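Local coordinates for nucleoporin NUP159 (Saccharomyces cerevisiae, PDB 1XIP), which is a structural component of the nuclear pore complex whose N-terminal beta-propeller tethers the helicase Dbp5 to the pore for mRNA export, at residues K180-Q185 with L209-Y214. Numbering follows the deposited sequence.
Sequences KDRSFQ and LPVEEY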
ATOM      1  N   LYS A 180      14.002   2.629  13.758  1.00 29.04           N
ATOM      2  CA  LYS A 180      13.541   3.349  14.970  1.00 29.51           C
ATOM      3  C   LYS A 180      14.280   4.660  15.268  1.00 29.74           C
ATOM      4  O   LYS A 180      13.671   5.631  15.721  1.00 29.74           O
ATOM      5  CB  LYS A 180      13.647   2.453  16.203  1.00 29.37           C
ATOM      6  CG  LYS A 180      12.695   1.298  16.221  1.00 29.95           C
ATOM      7  CD  LYS A 180      12.802   0.553  17.514  1.00 31.05           C
ATOM      8  CE  LYS A 180      11.439   0.207  18.054  1.00 33.32           C
ATOM      9  NZ  LYS A 180      11.557  -0.308  19.459  1.00 35.14           N
ATOM     10  N   ASP A 181      15.592   4.674  15.032  1.00 30.03           N
ATOM     11  CA  ASP A 181      16.384   5.891  15.173  1.00 30.58           C
ATOM     12  C   ASP A 181      16.143   6.887  14.023  1.00 30.87           C
ATOM     13  O   ASP A 181      16.757   7.967  13.970  1.00 31.22           O
ATOM     14  CB  ASP A 181      17.872   5.550  15.310  1.00 30.67           C
ATOM     15  CG  ASP A 181      18.481   5.041  14.018  1.00 31.34           C
ATOM     16  OD1 ASP A 181      19.700   4.761  14.026  1.00 31.77           O
ATOM     17  OD2 ASP A 181      17.832   4.887  12.948  1.00 32.21           O
ATOM     18  N   ARG A 182      15.252   6.505  13.106  1.00 31.03           N
ATOM     19  CA  ARG A 182      14.803   7.355  12.000  1.00 30.77           C
ATOM     20  C   ARG A 182      15.839   7.429  10.897  1.00 30.48           C
ATOM     21  O   ARG A 182      15.818   8.335  10.073  1.00 30.40           O
ATOM     22  CB  ARG A 182      14.433   8.759  12.494  1.00 31.12           C
ATOM     23  CG  ARG A 182      13.269   8.811  13.498  1.00 31.38           C
ATOM     24  CD  ARG A 182      12.576  10.175  13.569  1.00 32.31           C
ATOM     25  NE  ARG A 182      13.444  11.211  14.134  1.00 31.76           N
ATOM     26  CZ  ARG A 182      13.083  12.474  14.313  1.00 32.57           C
ATOM     27  NH1 ARG A 182      11.872  12.877  13.966  1.00 33.11           N
ATOM     28  NH2 ARG A 182      13.935  13.337  14.851  1.00 33.97           N
ATOM     29  N   SER A 183      16.742   6.460  10.872  1.00 30.36           N
ATOM     30  CA  SER A 183      17.686   6.354   9.771  1.00 30.33           C
ATOM     31  C   SER A 183      17.195   5.373   8.701  1.00 30.29           C
ATOM     32  O   SER A 183      16.270   4.583   8.935  1.00 29.92           O
ATOM     33  CB  SER A 183      19.086   5.992  10.283  1.00 30.21           C
ATOM     34  OG  SER A 183      19.209   4.605  10.511  1.00 30.59           O
ATOM     35  N   PHE A 184      17.825   5.447   7.533  1.00 30.50           N
ATOM     36  CA  PHE A 184      17.429   4.680   6.365  1.00 30.70           C
ATOM     37  C   PHE A 184      18.518   3.727   5.880  1.00 30.98           C
ATOM     38  O   PHE A 184      19.718   3.996   6.015  1.00 31.22           O
ATOM     39  CB  PHE A 184      17.086   5.630   5.238  1.00 30.83           C
ATOM     40  CG  PHE A 184      15.878   6.455   5.497  1.00 30.59           C
ATOM     41  CD1 PHE A 184      14.655   6.101   4.935  1.00 31.03           C
ATOM     42  CD2 PHE A 184      15.958   7.601   6.275  1.00 30.22           C
ATOM     43  CE1 PHE A 184      13.519   6.874   5.164  1.00 30.97           C
ATOM     44  CE2 PHE A 184      14.838   8.375   6.515  1.00 31.05           C
ATOM     45  CZ  PHE A 184      13.610   8.015   5.962  1.00 31.74           C
ATOM     46  N   GLN A 185      18.089   2.622   5.296  1.00 31.14           N
ATOM     47  CA  GLN A 185      19.007   1.669   4.712  1.00 31.47           C
ATOM     48  C   GLN A 185      18.424   1.087   3.449  1.00 31.50           C
ATOM     49  O   GLN A 185      17.224   0.859   3.350  1.00 31.63           O
ATOM     50  CB  GLN A 185      19.313   0.565   5.698  1.00 31.73           C
ATOM     51  CG  GLN A 185      20.443   0.892   6.646  1.00 32.46           C
ATOM     52  CD  GLN A 185      20.722  -0.239   7.589  1.00 34.15           C
ATOM     53  OE1 GLN A 185      20.469  -1.398   7.259  1.00 36.68           O
ATOM     54  NE2 GLN A 185      21.226   0.079   8.771  1.00 34.51           N
ATOM     55  N   LEU A 209      12.974  18.039  15.051  1.00 35.78           N
ATOM     56  CA  LEU A 209      11.653  17.466  15.375  1.00 35.41           C
ATOM     57  C   LEU A 209      11.797  16.234  16.253  1.00 35.55           C
ATOM     58  O   LEU A 209      12.384  15.240  15.821  1.00 35.82           O
ATOM     59  CB  LEU A 209      10.892  17.070  14.108  1.00 34.93           C
ATOM     60  CG  LEU A 209      10.816  18.017  12.910  1.00 34.53           C
ATOM     61  CD1 LEU A 209      10.654  17.225  11.628  1.00 33.81           C
ATOM     62  CD2 LEU A 209       9.695  19.025  13.071  1.00 33.10           C
ATOM     63  N   PRO A 210      11.269  16.285  17.479  1.00 35.68           N
ATOM     64  CA  PRO A 210      11.432  15.173  18.434  1.00 35.71           C
ATOM     65  C   PRO A 210      10.857  13.855  17.898  1.00 35.96           C
ATOM     66  O   PRO A 210       9.819  13.869  17.226  1.00 36.29           O
ATOM     67  CB  PRO A 210      10.654  15.644  19.672  1.00 35.71           C
ATOM     68  CG  PRO A 210       9.780  16.769  19.194  1.00 35.55           C
ATOM     69  CD  PRO A 210      10.485  17.401  18.046  1.00 35.53           C
ATOM     70  N   VAL A 211      11.533  12.743  18.181  1.00 35.81           N
ATOM     71  CA  VAL A 211      11.101  11.418  17.734  1.00 35.79           C
ATOM     72  C   VAL A 211       9.672  11.086  18.170  1.00 35.50           C
ATOM     73  O   VAL A 211       8.922  10.415  17.437  1.00 35.54           O
ATOM     74  CB  VAL A 211      12.063  10.319  18.241  1.00 35.94           C
ATOM     75  CG1 VAL A 211      11.360   8.959  18.344  1.00 36.88           C
ATOM     76  CG2 VAL A 211      13.266  10.208  17.331  1.00 36.77           C
ATOM     77  N   GLU A 212       9.304  11.556  19.357  1.00 34.84           N
ATOM     78  CA  GLU A 212       7.990  11.288  19.940  1.00 34.58           C
ATOM     79  C   GLU A 212       6.838  11.981  19.178  1.00 34.08           C
ATOM     80  O   GLU A 212       5.736  11.447  19.086  1.00 33.94           O
ATOM     81  CB  GLU A 212       7.993  11.673  21.425  1.00 34.74           C
ATOM     82  CG  GLU A 212       9.092  10.984  22.253  1.00 35.48           C
ATOM     83  CD  GLU A 212      10.402  11.779  22.347  1.00 36.27           C
ATOM     84  OE1 GLU A 212      10.638  12.692  21.519  1.00 36.70           O
ATOM     85  OE2 GLU A 212      11.211  11.484  23.262  1.00 36.76           O
ATOM     86  N   GLU A 213       7.112  13.160  18.631  1.00 33.58           N
ATOM     87  CA  GLU A 213       6.139  13.908  17.840  1.00 33.14           C
ATOM     88  C   GLU A 213       6.141  13.435  16.392  1.00 32.10           C
ATOM     89  O   GLU A 213       5.089  13.321  15.768  1.00 32.23           O
ATOM     90  CB  GLU A 213       6.463  15.407  17.884  1.00 33.51           C
ATOM     91  CG  GLU A 213       5.427  16.276  18.586  1.00 36.39           C
ATOM     92  CD  GLU A 213       5.945  17.683  18.920  1.00 40.20           C
ATOM     93  OE1 GLU A 213       6.608  18.315  18.046  1.00 42.21           O
ATOM     94  OE2 GLU A 213       5.681  18.170  20.051  1.00 39.78           O
ATOM     95  N   TYR A 214       7.338  13.190  15.860  1.00 30.92           N
ATOM     96  CA  TYR A 214       7.522  12.748  14.473  1.00 29.45           C
ATOM     97  C   TYR A 214       8.234  11.420  14.432  1.00 28.62           C
ATOM     98  O   TYR A 214       9.442  11.341  14.256  1.00 28.23           O
ATOM     99  CB  TYR A 214       8.225  13.830  13.645  1.00 29.06           C
ATOM    100  CG  TYR A 214       7.352  15.036  13.569  1.00 28.67           C
ATOM    101  CD1 TYR A 214       6.319  15.105  12.646  1.00 29.09           C
ATOM    102  CD2 TYR A 214       7.483  16.066  14.487  1.00 28.78           C
ATOM    103  CE1 TYR A 214       5.476  16.185  12.598  1.00 29.41           C
ATOM    104  CE2 TYR A 214       6.643  17.157  14.453  1.00 29.47           C
ATOM    105  CZ  TYR A 214       5.638  17.209  13.502  1.00 30.40           C
ATOM    106  OH  TYR A 214       4.787  18.292  13.451  1.00 33.28           O
TER
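The carbonyl oxygen of L209 takes two N-H groups from the guanidinium of R182: NH2 reaches L209 O at 2.6 Å, almost in line with the C=O, while NH1 adds a weak bond to the same L209 O at 3.0 Å. R182 NH1 also donates to Y214 O at 2.9 Å, meeting a lone pair in the carbonyl plane. Arginine suits this place because its flat, multi-donor end can join two backbone carbonyls at the two ends of the segment 209-214. A bend at chi3 (-67°) in the otherwise extended outer chain turns the guanidinium to them, and V211, compact and branched, sets its methyl CG2 over one face, 3.4 Å from R182 NE. The segment's own turn is closed by Y214 N bonding to P210 O at 2.9 Å. At the base of the arginine, the short carboxylate of D181 can reach two residues on: D181 OD2 accepts S183 N, closing an Asx turn, and also S183 OG, each at 2.8 Å. E207, at the end of helix 204-207, forms a long, weak ion pair with R182 NH2. Thus an arginine from the hairpin turn between strands 174-179 and 184-190 anchors the connection leading to strand 215-221, joining neighbouring blades of the beta-propeller.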